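Local structure of type III secretion system effector HopBA1 (5T09) at residues A[37-42]-A[232-237]; A[67-72]-A[131-136]; A[83-88]-A[105-110]. The protein acts as a virulence factor whose recognition by the Arabidopsis resistance protein RBA1 triggers plant cell death, and enhances the RBA1 self-association this requires. All coordinates share one frame; numbering follows the deposited sequence.

In the fold
All three contacts join elements of one alpha/beta fold without a hydrogen bond between their segments, yet their apolar chemistry changes with place. Contact 1, buried, sets helix 36-46 on strand 232-235 through branched aliphatic side chains. Contact 2, only partly buried, brings helix 60-74 to the end of helix 117-132, where alanine methyls and one isoleucine meet and the backbones come close. Contact 3, buried again, packs the loop after strand 77-82 on helix 101-112, with an aromatic ring from the helix and, as in contact 2, a methyl against a backbone carbonyl. Contacts 1 and 2 touch, since Val37, Leu40 and Val41 pack on Ser68, Lys71 and Leu72. Contacts 1 and 3 lie on opposite sides of the chain's centre.

Contact 1. Residues A[37-42]-A[232-237]; sequences VDTLVG and IVIAGE
Thr39 presents its methyl, not its hydroxyl, to strand 232-235, and that choice illustrates how a polar residue can serve an apolar interface. CG2 meets two isoleucines at once, 3.8 Å from Ile234 CG1 and 3.9 Å from Ile232 CD1. The same methyl stands 4.1 Å from Ile234 CD1, so it lies against the CG1-CD1 end of that side chain. The rotamer explains the division of labour: with chi1 at -64°, CG2 is anti to the backbone N while OG1 stays beside it. There the hydroxyl is hydrogen-bonded to the carbonyl of Gly35, one turn back, which satisfies the buried polar atom and fixes the methyl's direction.

The two isoleucines solve the same task differently. Ile232 holds CG1 between its backbone N and carbonyl carbon (chi1 60°), a crowded position, and its extended chain carries CD1 up to the threonine. Ile234 instead meets Thr39 with the flank of its chain, and its CD1, besides touching Thr39, also approaches Leu40 CB at 4.3 Å. The threonine and isoleucine side chains overlap flank to flank, pointing opposite ways. Beyond CB, Leu40 continues toward Ile211 of the next strand and Ser68 of helix 60-74, and Ile234 also rests on Ile211, so the contact runs on into a wider apolar layer.

The axes of helix segment 37-42 and strand 232-235 approach to 9.3 Å and run roughly antiparallel, at 153°. Strand 232-235 pairs in parallel with strand 209-214, through backbone bonds such as that between Ile232 and Ser212, and antiparallel with strand 222-223. A helix laid over a largely parallel sheet, touching it mainly through beta-branched residues, is the layered arrangement of an alpha/beta fold, here of the EreA/ChaN-like kind.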
loop_
_atom_site.group_PDB
_atom_site.type_symbol
_atom_site.label_atom_id
_atom_site.label_comp_id
_atom_site.label_asym_id
_atom_site.label_seq_id
_atom_site.Cartn_x
_atom_site.Cartn_y
_atom_site.Cartn_z
ATOM N N VAL A 37 11.192 -10.193 1.388
ATOM C CA VAL A 37 10.756 -10.320 -0.002
ATOM C C VAL A 37 9.973 -11.614 -0.189
ATOM O O VAL A 37 8.896 -11.627 -0.795
ATOM C CB VAL A 37 11.965 -10.251 -0.954
ATOM C CG1 VAL A 37 11.526 -10.464 -2.402
ATOM C CG2 VAL A 37 12.685 -8.917 -0.812
ATOM N N ASP A 38 10.505 -12.722 0.331
ATOM C CA ASP A 38 9.838 -14.010 0.176
ATOM C C ASP A 38 8.440 -13.987 0.783
ATOM O O ASP A 38 7.509 -14.597 0.242
ATOM C CB ASP A 38 10.677 -15.116 0.817
ATOM C CG ASP A 38 12.018 -15.302 0.135
ATOM O OD1 ASP A 38 12.118 -15.009 -1.076
ATOM O OD2 ASP A 38 12.972 -15.744 0.808
ATOM N N THR A 39 8.272 -13.289 1.908
ATOM C CA THR A 39 6.963 -13.234 2.551
ATOM C C THR A 39 5.974 -12.424 1.722
ATOM O O THR A 39 4.823 -12.839 1.539
ATOM C CB THR A 39 7.094 -12.644 3.957
ATOM O OG1 THR A 39 7.891 -13.515 4.771
ATOM C CG2 THR A 39 5.724 -12.462 4.608
ATOM N N LEU A 40 6.399 -11.266 1.213
ATOM C CA LEU A 40 5.492 -10.422 0.442
ATOM C C LEU A 40 5.061 -11.115 -0.845
ATOM O O LEU A 40 3.875 -11.124 -1.192
ATOM C CB LEU A 40 6.157 -9.081 0.137
ATOM C CG LEU A 40 5.357 -8.113 -0.736
ATOM C CD1 LEU A 40 3.968 -7.863 -0.157
ATOM C CD2 LEU A 40 6.113 -6.805 -0.897
ATOM N N VAL A 41 6.015 -11.702 -1.568
ATOM C CA VAL A 41 5.689 -12.395 -2.812
ATOM C C VAL A 41 4.791 -13.593 -2.531
ATOM O O VAL A 41 3.842 -13.866 -3.277
ATOM C CB VAL A 41 6.981 -12.809 -3.540
ATOM C CG1 VAL A 41 6.663 -13.625 -4.792
ATOM C CG2 VAL A 41 7.801 -11.578 -3.900
ATOM N N GLY A 42 5.075 -14.328 -1.456
ATOM C CA GLY A 42 4.241 -15.468 -1.115
ATOM C C GLY A 42 2.820 -15.061 -0.773
ATOM O O GLY A 42 1.865 -15.771 -1.097
ATOM N N ILE A 232 -0.841 -10.658 8.520
ATOM C CA ILE A 232 0.550 -11.039 8.734
ATOM C C ILE A 232 1.373 -9.785 8.978
ATOM O O ILE A 232 1.073 -8.706 8.457
ATOM C CB ILE A 232 1.133 -11.850 7.552
ATOM C CG1 ILE A 232 1.080 -11.052 6.247
ATOM C CG2 ILE A 232 0.391 -13.173 7.404
ATOM C CD1 ILE A 232 1.923 -11.658 5.139
ATOM N N VAL A 233 2.420 -9.936 9.784
ATOM C CA VAL A 233 3.329 -8.851 10.121
ATOM C C VAL A 233 4.690 -9.183 9.529
ATOM O O VAL A 233 5.232 -10.267 9.776
ATOM C CB VAL A 233 3.432 -8.649 11.643
ATOM C CG1 VAL A 233 4.185 -7.359 11.954
ATOM C CG2 VAL A 233 2.050 -8.643 12.282
ATOM N N ILE A 234 5.233 -8.259 8.744
ATOM C CA ILE A 234 6.563 -8.397 8.163
ATOM C C ILE A 234 7.541 -7.653 9.061
ATOM O O ILE A 234 7.357 -6.462 9.345
ATOM C CB ILE A 234 6.603 -7.860 6.723
ATOM C CG1 ILE A 234 5.867 -8.829 5.790
ATOM C CG2 ILE A 234 8.052 -7.642 6.259
ATOM C CD1 ILE A 234 5.806 -8.388 4.341
ATOM N N ALA A 235 8.577 -8.354 9.511
ATOM C CA ALA A 235 9.600 -7.747 10.349
ATOM C C ALA A 235 10.533 -6.905 9.491
ATOM O O ALA A 235 11.033 -7.369 8.462
ATOM C CB ALA A 235 10.387 -8.823 11.094
ATOM N N GLY A 236 10.760 -5.663 9.911
ATOM C CA GLY A 236 11.608 -4.757 9.161
ATOM C C GLY A 236 12.506 -3.914 10.039
ATOM O O GLY A 236 12.592 -4.131 11.252
ATOM N N GLU A 237 13.178 -2.942 9.433
ATOM C CA GLU A 237 14.116 -2.072 10.124
ATOM C C GLU A 237 13.560 -0.658 10.174
ATOM O O GLU A 237 13.007 -0.163 9.186
ATOM C CB GLU A 237 15.474 -2.057 9.418
ATOM C CG GLU A 237 16.028 -3.426 9.054
ATOM C CD GLU A 237 16.908 -3.379 7.820
ATOM O OE1 GLU A 237 16.375 -3.113 6.721
ATOM O OE2 GLU A 237 18.131 -3.592 7.949
#

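Contact 2. Residues A[67-72]-A[131-136]; sequences ESAAKL and HRAGIY
The flat group at the centre of the contact is the peptide joining Ala69 to Ala70, and it is approached from one face. Ala133 CB sits over that face, 4.1 Å from Ala70 N, whereas Ile135 CD1 comes in beyond the oxygen end, displaced to the same side of the plane, and lies 3.8 Å from Ala69 O. Ala69 CB completes the group by meeting Ala133 CB at 4.1 Å. Where the small Ala69 and Ala133 methyls meet, the chains come close, with Ala70 CA and Ala133 CA only 5.3 Å apart. The helix is also kinked here: the N atoms of Ala70 and Lys71 lack the usual bond to the preceding turn, and regular bonding is found again at Leu72 N, 2.7 Å from Ser68 O.

Opposite this kink, helix 117-132 ends in a Schellman motif. Gly134 takes up a positive phi of 94° and bonds back into the last turn, its N standing 3.0 Å from His131 O. The turn sends the chain into strand 136-141, parallel to strand 77-82, and thus closes a beta-alpha-beta connection between neighbouring strands of the sheet. Lys73, farther along helix 60-74, adds a polar tie to the same turn by donating from NZ to the carbonyl of Gly134.

In Ile135, CG1 lies beside its backbone N (chi1 -62°), and an extended second torsion carries CD1 on to the Ala69 carbonyl. The same isoleucine also touches Leu80 of strand 77-82, while Leu72 packs on Val77 of that strand and on Ala44 of helix 36-46.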
loop_
_atom_site.group_PDB
_atom_site.type_symbol
_atom_site.label_atom_id
_atom_site.label_comp_id
_atom_site.label_asym_id
_atom_site.label_seq_id
_atom_site.Cartn_x
_atom_site.Cartn_y
_atom_site.Cartn_z
ATOM N N GLU A 67 12.369 -4.006 -4.269
ATOM C CA GLU A 67 13.078 -5.270 -4.414
ATOM C C GLU A 67 12.152 -6.421 -4.789
ATOM O O GLU A 67 12.628 -7.446 -5.286
ATOM C CB GLU A 67 13.818 -5.602 -3.118
ATOM C CG GLU A 67 14.822 -4.541 -2.688
ATOM C CD GLU A 67 15.392 -4.801 -1.308
ATOM O OE1 GLU A 67 15.120 -5.883 -0.744
ATOM O OE2 GLU A 67 16.110 -3.922 -0.785
ATOM N N SER A 68 10.848 -6.276 -4.565
ATOM C CA SER A 68 9.883 -7.329 -4.853
ATOM C C SER A 68 9.198 -7.163 -6.203
ATOM O O SER A 68 8.479 -8.073 -6.625
ATOM C CB SER A 68 8.806 -7.368 -3.757
ATOM O OG SER A 68 9.378 -7.549 -2.476
ATOM N N ALA A 69 9.404 -6.032 -6.883
ATOM C CA ALA A 69 8.599 -5.686 -8.050
ATOM C C ALA A 69 8.584 -6.812 -9.077
ATOM O O ALA A 69 7.526 -7.365 -9.400
ATOM C CB ALA A 69 9.125 -4.393 -8.674
ATOM N N ALA A 70 9.756 -7.161 -9.608
ATOM C CA ALA A 70 9.822 -8.169 -10.663
ATOM C C ALA A 70 9.216 -9.489 -10.201
ATOM O O ALA A 70 8.438 -10.117 -10.929
ATOM C CB ALA A 70 11.273 -8.364 -11.106
ATOM N N LYS A 71 9.561 -9.928 -8.989
ATOM C CA LYS A 71 9.027 -11.188 -8.483
ATOM C C LYS A 71 7.517 -11.111 -8.287
ATOM O O LYS A 71 6.802 -12.088 -8.542
ATOM C CB LYS A 71 9.719 -11.563 -7.175
ATOM C CG LYS A 71 11.155 -12.026 -7.352
ATOM C CD LYS A 71 11.766 -12.431 -6.026
ATOM C CE LYS A 71 13.239 -12.761 -6.168
ATOM N NZ LYS A 71 13.854 -13.071 -4.847
ATOM N N LEU A 72 7.013 -9.963 -7.830
ATOM C CA LEU A 72 5.568 -9.804 -7.690
ATOM C C LEU A 72 4.875 -9.924 -9.041
ATOM O O LEU A 72 3.839 -10.590 -9.158
ATOM C CB LEU A 72 5.241 -8.462 -7.040
ATOM C CG LEU A 72 5.534 -8.347 -5.539
ATOM C CD1 LEU A 72 5.405 -6.906 -5.086
ATOM C CD2 LEU A 72 4.603 -9.243 -4.731
ATOM N N HIS A 131 6.419 -0.006 -12.255
ATOM C CA HIS A 131 6.043 0.317 -13.627
ATOM C C HIS A 131 6.921 -0.421 -14.630
ATOM O O HIS A 131 6.417 -1.118 -15.520
ATOM C CB HIS A 131 6.131 1.827 -13.847
ATOM C CG HIS A 131 5.764 2.254 -15.233
ATOM N ND1 HIS A 131 4.467 2.237 -15.699
ATOM C CD2 HIS A 131 6.526 2.708 -16.257
ATOM C CE1 HIS A 131 4.446 2.662 -16.950
ATOM N NE2 HIS A 131 5.681 2.954 -17.312
ATOM N N ARG A 132 8.244 -0.281 -14.508
ATOM C CA ARG A 132 9.129 -0.899 -15.488
ATOM C C ARG A 132 9.177 -2.417 -15.360
ATOM O O ARG A 132 9.709 -3.079 -16.257
ATOM C CB ARG A 132 10.542 -0.307 -15.384
ATOM C CG ARG A 132 11.236 -0.461 -14.037
ATOM C CD ARG A 132 12.617 0.202 -14.051
ATOM N NE ARG A 132 12.566 1.627 -14.394
ATOM C CZ ARG A 132 12.735 2.634 -13.537
ATOM N NH1 ARG A 132 12.977 2.411 -12.250
ATOM N NH2 ARG A 132 12.666 3.886 -13.973
ATOM N N ALA A 133 8.626 -2.982 -14.287
ATOM C CA ALA A 133 8.476 -4.427 -14.174
ATOM C C ALA A 133 7.231 -4.949 -14.880
ATOM O O ALA A 133 6.985 -6.161 -14.852
ATOM C CB ALA A 133 8.434 -4.838 -12.699
ATOM N N GLY A 134 6.447 -4.076 -15.506
ATOM C CA GLY A 134 5.228 -4.481 -16.172
ATOM C C GLY A 134 3.974 -4.373 -15.335
ATOM O O GLY A 134 2.936 -4.915 -15.736
ATOM N N ILE A 135 4.032 -3.699 -14.189
ATOM C CA ILE A 135 2.882 -3.538 -13.307
ATOM C C ILE A 135 2.261 -2.173 -13.560
ATOM O O ILE A 135 2.959 -1.151 -13.553
ATOM C CB ILE A 135 3.286 -3.693 -11.828
ATOM C CG1 ILE A 135 3.840 -5.098 -11.570
ATOM C CG2 ILE A 135 2.094 -3.418 -10.911
ATOM C CD1 ILE A 135 4.444 -5.279 -10.193
ATOM N N TYR A 136 0.948 -2.154 -13.775
ATOM C CA TYR A 136 0.211 -0.904 -13.931
ATOM C C TYR A 136 0.065 -0.217 -12.576
ATOM O O TYR A 136 -0.517 -0.783 -11.644
ATOM C CB TYR A 136 -1.154 -1.194 -14.554
ATOM C CG TYR A 136 -2.092 -0.010 -14.643
ATOM C CD1 TYR A 136 -1.622 1.264 -14.934
ATOM C CD2 TYR A 136 -3.460 -0.177 -14.458
ATOM C CE1 TYR A 136 -2.488 2.343 -15.018
ATOM C CE2 TYR A 136 -4.332 0.893 -14.547
ATOM C CZ TYR A 136 -3.842 2.149 -14.826
ATOM O OH TYR A 136 -4.709 3.212 -14.911
#

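Contact 3. Residues A[83-88]-A[105-110]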
loop_
_atom_site.group_PDB
_atom_site.type_symbol
_atom_site.label_atom_id
_atom_site.label_comp_id
_atom_site.label_asym_id
_atom_site.label_seq_id
_atom_site.Cartn_x
_atom_site.Cartn_y
_atom_site.Cartn_z
ATOM N N GLU A 83 -2.056 5.075 -2.548
ATOM C CA GLU A 83 -2.632 6.284 -1.967
ATOM C C GLU A 83 -1.902 7.540 -2.425
ATOM O O GLU A 83 -2.487 8.628 -2.433
ATOM C CB GLU A 83 -2.587 6.197 -0.441
ATOM C CG GLU A 83 -2.996 7.482 0.276
ATOM C CD GLU A 83 -2.807 7.416 1.781
ATOM O OE1 GLU A 83 -2.134 6.485 2.267
ATOM O OE2 GLU A 83 -3.327 8.313 2.480
ATOM N N PHE A 84 -0.634 7.417 -2.803
ATOM C CA PHE A 84 0.195 8.596 -3.024
ATOM C C PHE A 84 -0.235 9.401 -4.243
ATOM O O PHE A 84 0.206 10.545 -4.396
ATOM C CB PHE A 84 1.653 8.166 -3.155
ATOM C CG PHE A 84 2.091 7.211 -2.081
ATOM C CD1 PHE A 84 2.080 7.598 -0.752
ATOM C CD2 PHE A 84 2.499 5.926 -2.399
ATOM C CE1 PHE A 84 2.470 6.721 0.241
ATOM C CE2 PHE A 84 2.897 5.047 -1.413
ATOM C CZ PHE A 84 2.882 5.443 -0.089
ATOM N N VAL A 85 -1.090 8.843 -5.097
ATOM C CA VAL A 85 -1.571 9.514 -6.296
ATOM C C VAL A 85 -3.087 9.570 -6.231
ATOM O O VAL A 85 -3.739 8.567 -5.913
ATOM C CB VAL A 85 -1.117 8.794 -7.577
ATOM C CG1 VAL A 85 -1.615 9.535 -8.813
ATOM C CG2 VAL A 85 0.392 8.663 -7.604
ATOM N N LYS A 86 -3.642 10.735 -6.537
ATOM C CA LYS A 86 -5.084 10.883 -6.616
ATOM C C LYS A 86 -5.583 10.255 -7.908
ATOM O O LYS A 86 -4.975 10.418 -8.970
ATOM C CB LYS A 86 -5.471 12.358 -6.539
ATOM C CG LYS A 86 -5.121 12.976 -5.195
ATOM C CD LYS A 86 -4.744 14.444 -5.297
ATOM C CE LYS A 86 -4.110 14.939 -4.000
ATOM N NZ LYS A 86 -2.873 14.185 -3.629
ATOM N N HIS A 87 -6.678 9.500 -7.805
ATOM C CA HIS A 87 -7.194 8.812 -8.982
ATOM C C HIS A 87 -7.499 9.790 -10.105
ATOM O O HIS A 87 -7.398 9.435 -11.284
ATOM C CB HIS A 87 -8.448 8.017 -8.627
ATOM C CG HIS A 87 -8.995 7.225 -9.773
ATOM N ND1 HIS A 87 -10.085 7.635 -10.507
ATOM C CD2 HIS A 87 -8.588 6.055 -10.321
ATOM C CE1 HIS A 87 -10.336 6.747 -11.452
ATOM N NE2 HIS A 87 -9.442 5.779 -11.362
ATOM N N SER A 88 -7.864 11.024 -9.757
ATOM C CA SER A 88 -8.193 12.034 -10.752
ATOM C C SER A 88 -6.966 12.549 -11.497
ATOM O O SER A 88 -7.117 13.154 -12.564
ATOM C CB SER A 88 -8.909 13.200 -10.075
ATOM O OG SER A 88 -8.065 13.814 -9.115
ATOM N N LYS A 105 9.015 12.012 -8.237
ATOM C CA LYS A 105 9.241 12.677 -6.957
ATOM C C LYS A 105 8.678 14.094 -6.975
ATOM O O LYS A 105 7.967 14.504 -6.049
ATOM C CB LYS A 105 10.737 12.685 -6.639
ATOM C CG LYS A 105 11.096 13.262 -5.277
ATOM C CD LYS A 105 12.600 13.233 -5.056
ATOM C CE LYS A 105 12.998 13.908 -3.753
ATOM N NZ LYS A 105 14.475 14.055 -3.637
ATOM N N HIS A 106 8.978 14.854 -8.029
ATOM C CA HIS A 106 8.454 16.212 -8.140
ATOM C C HIS A 106 6.930 16.219 -8.190
ATOM O O HIS A 106 6.294 17.136 -7.660
ATOM C CB HIS A 106 9.028 16.894 -9.382
ATOM C CG HIS A 106 9.079 18.387 -9.286
ATOM N ND1 HIS A 106 10.029 19.054 -8.542
ATOM C CD2 HIS A 106 8.300 19.345 -9.843
ATOM C CE1 HIS A 106 9.833 20.357 -8.644
ATOM N NE2 HIS A 106 8.789 20.560 -9.428
ATOM N N PHE A 107 6.329 15.205 -8.817
ATOM C CA PHE A 107 4.873 15.134 -8.894
ATOM C C PHE A 107 4.248 14.826 -7.537
ATOM O O PHE A 107 3.153 15.314 -7.235
ATOM C CB PHE A 107 4.461 14.079 -9.924
ATOM C CG PHE A 107 2.977 13.846 -9.998
ATOM C CD1 PHE A 107 2.183 14.601 -10.843
ATOM C CD2 PHE A 107 2.378 12.868 -9.225
ATOM C CE1 PHE A 107 0.819 14.386 -10.913
ATOM C CE2 PHE A 107 1.016 12.652 -9.293
ATOM C CZ PHE A 107 0.239 13.414 -10.136
ATOM N N LEU A 108 4.915 14.022 -6.711
ATOM C CA LEU A 108 4.377 13.634 -5.412
ATOM C C LEU A 108 4.704 14.627 -4.307
ATOM O O LEU A 108 4.082 14.572 -3.240
ATOM C CB LEU A 108 4.913 12.254 -5.011
ATOM C CG LEU A 108 4.500 11.071 -5.887
ATOM C CD1 LEU A 108 5.275 9.816 -5.497
ATOM C CD2 LEU A 108 3.011 10.825 -5.767
ATOM N N GLU A 109 5.648 15.539 -4.541
ATOM C CA GLU A 109 6.183 16.356 -3.457
ATOM C C GLU A 109 5.110 17.247 -2.842
ATOM O O GLU A 109 5.035 17.379 -1.615
ATOM C CB GLU A 109 7.347 17.198 -3.977
ATOM C CG GLU A 109 8.205 17.817 -2.894
ATOM C CD GLU A 109 9.427 18.515 -3.457
ATOM O OE1 GLU A 109 9.290 19.225 -4.476
ATOM O OE2 GLU A 109 10.526 18.345 -2.888
ATOM N N ALA A 110 4.274 17.868 -3.678
ATOM C CA ALA A 110 3.276 18.806 -3.177
ATOM C C ALA A 110 2.428 18.189 -2.070
ATOM O O ALA A 110 2.157 18.835 -1.051
ATOM C CB ALA A 110 2.387 19.285 -4.325
#
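The loop between strand 77-82 and helix 90-99, at the end of a parallel strand of the mixed sheet, turns a corner at 83-85 and packs there on helix 101-112. Leu108 places CD2 against this corner: the methyl lies a tight 3.1 Å from Phe84 O, 4.0 Å from Phe84 CB and 3.9 Å from Val85 CG2. One branch of one leucine thereby covers both the carbonyl and the side chains of the turning residues. Val85 uses its other branch for Phe107, whose ring is met at its edge, near its plane, with Val85 CG1 4.1 Å from Phe107 CE2. With CG anti to its backbone N (chi1 175°), the phenylalanine extends from the helix toward the loop, and its side chain crosses that of Val85 at about a right angle.

The Phe84 ring leads away from Leu108 into an aromatic cluster, edge-to-face with Trp112 and Trp188. Leu108 also touches Leu120 of helix 117-132. Val85 packs on Phe93 of helix 90-99 and shares a backbone hydrogen bond with Asp141, at the end of strand 136-141.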